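Local coordinates for tetrapyrrole methylase family protein (Chlorobaculum tepidum, PDB 3HH1) that probably methylates the 2'-hydroxyl of a cytidine ribose in 16S ribosomal RNA with S-adenosyl-L-methionine as methyl donor, this chain being the N-terminal part of the enzyme, at residues E65-A68 and V69-I73. Sequence-based numbering, arbitrary orientation.
With SO4 (sulfate ion), chain E.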
ATOM      1  N   GLU A  65      -7.599  15.274   6.440  1.00 31.93           N
ATOM      2  CA  GLU A  65      -6.443  14.675   5.799  1.00 31.31           C
ATOM      3  C   GLU A  65      -5.260  15.606   5.905  1.00 30.05           C
ATOM      4  O   GLU A  65      -4.162  15.172   6.289  1.00 29.43           O
ATOM      5  CB  GLU A  65      -6.750  14.381   4.321  1.00 31.72           C
ATOM      6  CG  GLU A  65      -5.513  14.335   3.418  1.00 34.39           C
ATOM      7  CD  GLU A  65      -5.836  13.984   1.978  1.00 38.71           C
ATOM      8  OE1 GLU A  65      -6.936  13.442   1.704  1.00 40.57           O
ATOM      9  OE2 GLU A  65      -4.972  14.259   1.112  1.00 41.64           O
ATOM     10  N   GLU A  66      -5.482  16.878   5.565  1.00 28.58           N
ATOM     11  CA  GLU A  66      -4.403  17.862   5.494  1.00 28.28           C
ATOM     12  C   GLU A  66      -3.644  17.994   6.800  1.00 26.05           C
ATOM     13  O   GLU A  66      -2.424  18.167   6.797  1.00 25.96           O
ATOM     14  CB  GLU A  66      -4.924  19.262   5.159  1.00 29.06           C
ATOM     15  CG  GLU A  66      -5.021  19.582   3.689  1.00 32.67           C
ATOM     16  CD  GLU A  66      -5.488  21.026   3.448  1.00 37.53           C
ATOM     17  OE1 GLU A  66      -6.382  21.516   4.196  1.00 39.33           O
ATOM     18  OE2 GLU A  66      -4.956  21.669   2.505  1.00 39.98           O
ATOM     19  N   ARG A  67      -4.389  18.014   7.899  1.00 23.31           N
ATOM     20  CA  ARG A  67      -3.793  18.231   9.204  1.00 22.50           C
ATOM     21  C   ARG A  67      -2.856  17.069   9.569  1.00 21.01           C
ATOM     22  O   ARG A  67      -1.763  17.300  10.077  1.00 20.45           O
ATOM     23  CB  ARG A  67      -4.901  18.389  10.247  1.00 22.26           C
ATOM     24  CG  ARG A  67      -4.401  18.534  11.653  1.00 25.32           C
ATOM     25  CD  ARG A  67      -5.504  18.832  12.672  1.00 28.74           C
ATOM     26  NE  ARG A  67      -4.870  19.401  13.862  1.00 31.95           N
ATOM     27  CZ  ARG A  67      -4.420  18.711  14.905  1.00 33.65           C
ATOM     28  NH1 ARG A  67      -3.816  19.353  15.892  1.00 35.98           N
ATOM     29  NH2 ARG A  67      -4.568  17.398  14.985  1.00 36.77           N
ATOM     30  N   ALA A  68      -3.275  15.821   9.304  1.00 20.38           N
ATOM     31  CA  ALA A  68      -2.440  14.648   9.606  1.00 20.83           C
ATOM     32  C   ALA A  68      -1.226  14.628   8.706  1.00 20.34           C
ATOM     33  O   ALA A  68      -0.122  14.428   9.183  1.00 19.55           O
ATOM     34  CB  ALA A  68      -3.242  13.313   9.490  1.00 20.90           C
ATOM     35  N   VAL A  69      -1.417  14.908   7.430  1.00 20.26           N
ATOM     36  CA  VAL A  69      -0.288  14.960   6.499  1.00 20.61           C
ATOM     37  C   VAL A  69       0.705  16.061   6.909  1.00 19.99           C
ATOM     38  O   VAL A  69       1.912  15.852   6.948  1.00 20.76           O
ATOM     39  CB  VAL A  69      -0.739  15.183   5.035  1.00 20.98           C
ATOM     40  CG1 VAL A  69       0.450  15.203   4.178  1.00 22.76           C
ATOM     41  CG2 VAL A  69      -1.667  14.092   4.545  1.00 21.64           C
ATOM     42  N   ARG A  70       0.191  17.236   7.234  1.00 20.60           N
ATOM     43  CA  ARG A  70       1.046  18.332   7.654  1.00 20.05           C
ATOM     44  C   ARG A  70       1.864  17.958   8.872  1.00 19.52           C
ATOM     45  O   ARG A  70       3.066  18.216   8.918  1.00 19.23           O
ATOM     46  CB  ARG A  70       0.243  19.577   7.941  1.00 20.46           C
ATOM     47  CG  ARG A  70       1.084  20.751   8.268  1.00 23.31           C
ATOM     48  CD  ARG A  70       0.295  22.036   8.183  1.00 26.79           C
ATOM     49  NE  ARG A  70      -0.857  22.016   9.084  1.00 29.61           N
ATOM     50  CZ  ARG A  70      -2.137  21.932   8.717  1.00 33.49           C
ATOM     51  NH1 ARG A  70      -2.510  21.893   7.428  1.00 36.08           N
ATOM     52  NH2 ARG A  70      -3.069  21.916   9.665  1.00 35.26           N
ATOM     53  N   GLN A  71       1.226  17.359   9.862  1.00 18.54           N
ATOM     54  CA  GLN A  71       1.923  16.962  11.080  1.00 19.55           C
ATOM     55  C   GLN A  71       3.057  15.977  10.807  1.00 19.98           C
ATOM     56  O   GLN A  71       4.150  16.110  11.388  1.00 18.07           O
ATOM     57  CB  GLN A  71       0.970  16.329  12.082  1.00 18.93           C
ATOM     58  CG  GLN A  71       0.022  17.320  12.718  1.00 20.77           C
ATOM     59  CD  GLN A  71      -0.887  16.610  13.662  1.00 24.29           C
ATOM     60  OE1 GLN A  71      -0.792  16.784  14.852  1.00 31.57           O
ATOM     61  NE2 GLN A  71      -1.690  15.725  13.150  1.00 25.19           N
ATOM     62  N   VAL A  72       2.795  15.009   9.936  1.00 18.43           N
ATOM     63  CA  VAL A  72       3.793  13.986   9.610  1.00 18.37           C
ATOM     64  C   VAL A  72       4.945  14.609   8.838  1.00 18.51           C
ATOM     65  O   VAL A  72       6.115  14.370   9.178  1.00 19.31           O
ATOM     66  CB  VAL A  72       3.167  12.818   8.817  1.00 19.57           C
ATOM     67  CG1 VAL A  72       4.242  11.913   8.130  1.00 19.44           C
ATOM     68  CG2 VAL A  72       2.199  12.025   9.712  1.00 17.79           C
ATOM     69  N   ILE A  73       4.635  15.425   7.832  1.00 16.06           N
ATOM     70  CA  ILE A  73       5.691  16.060   7.042  1.00 16.98           C
ATOM     71  C   ILE A  73       6.536  16.983   7.896  1.00 16.69           C
ATOM     72  O   ILE A  73       7.761  16.978   7.771  1.00 16.55           O
ATOM     73  CB  ILE A  73       5.149  16.831   5.794  1.00 17.04           C
ATOM     74  CG1 ILE A  73       4.457  15.884   4.793  1.00 22.00           C
ATOM     75  CG2 ILE A  73       6.264  17.677   5.101  1.00 15.90           C
ATOM     76  CD1 ILE A  73       5.335  14.904   4.097  1.00 24.82           C
TER
HETATM   77  S   SO4 E   1      -3.151  22.563  13.302  1.00103.42           S
HETATM   78  O1  SO4 E   1      -2.244  22.008  12.288  1.00102.15           O
HETATM   79  O2  SO4 E   1      -3.231  24.014  13.129  1.00103.14           O
HETATM   80  O3  SO4 E   1      -4.491  21.995  13.159  1.00103.43           O
HETATM   81  O4  SO4 E   1      -2.680  22.256  14.654  1.00103.06           O
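V69 N donates to E65 O over 3.0 Å, the first of four consecutive i to i+4 bonds in this stretch of helix 65-77, and V69 CG2 packs beside E65 CG at 4.0 Å, the two side chains running the same way. The next amide, R70 N, bonds E66 O at 2.8 Å. The R70 chain bends at chi3 (58°), which folds its guanidinium back beside the helix, with E66 O and the R67 CA over one face. R70 NH2 then meets sulfate O1 almost straight on (2.8 Å, 176°), while the extended R67 brings NE to O3 of the same ion at 2.7 Å; the two arginines thus clamp an anion probably taken up from the crystallisation liquor. Helix 65-77 packs against strand 57-59 and helix 98-106 of the parallel alpha/beta domain of this methylase family, with V72 touching V58 and M100. Q71 N bonds R67 O at 3.0 Å, and Q71 NE2 adds a weak bond to that carbonyl. Q71 CD sits over one face of the R67 guanidinium, displaced toward its rim, the amide and guanidinium planes turned 49° apart, and OE1 accepts from R56. V72 N closes on A68 O at 3.1 Å, and V72 CG2 rests 3.4 Å from that oxygen.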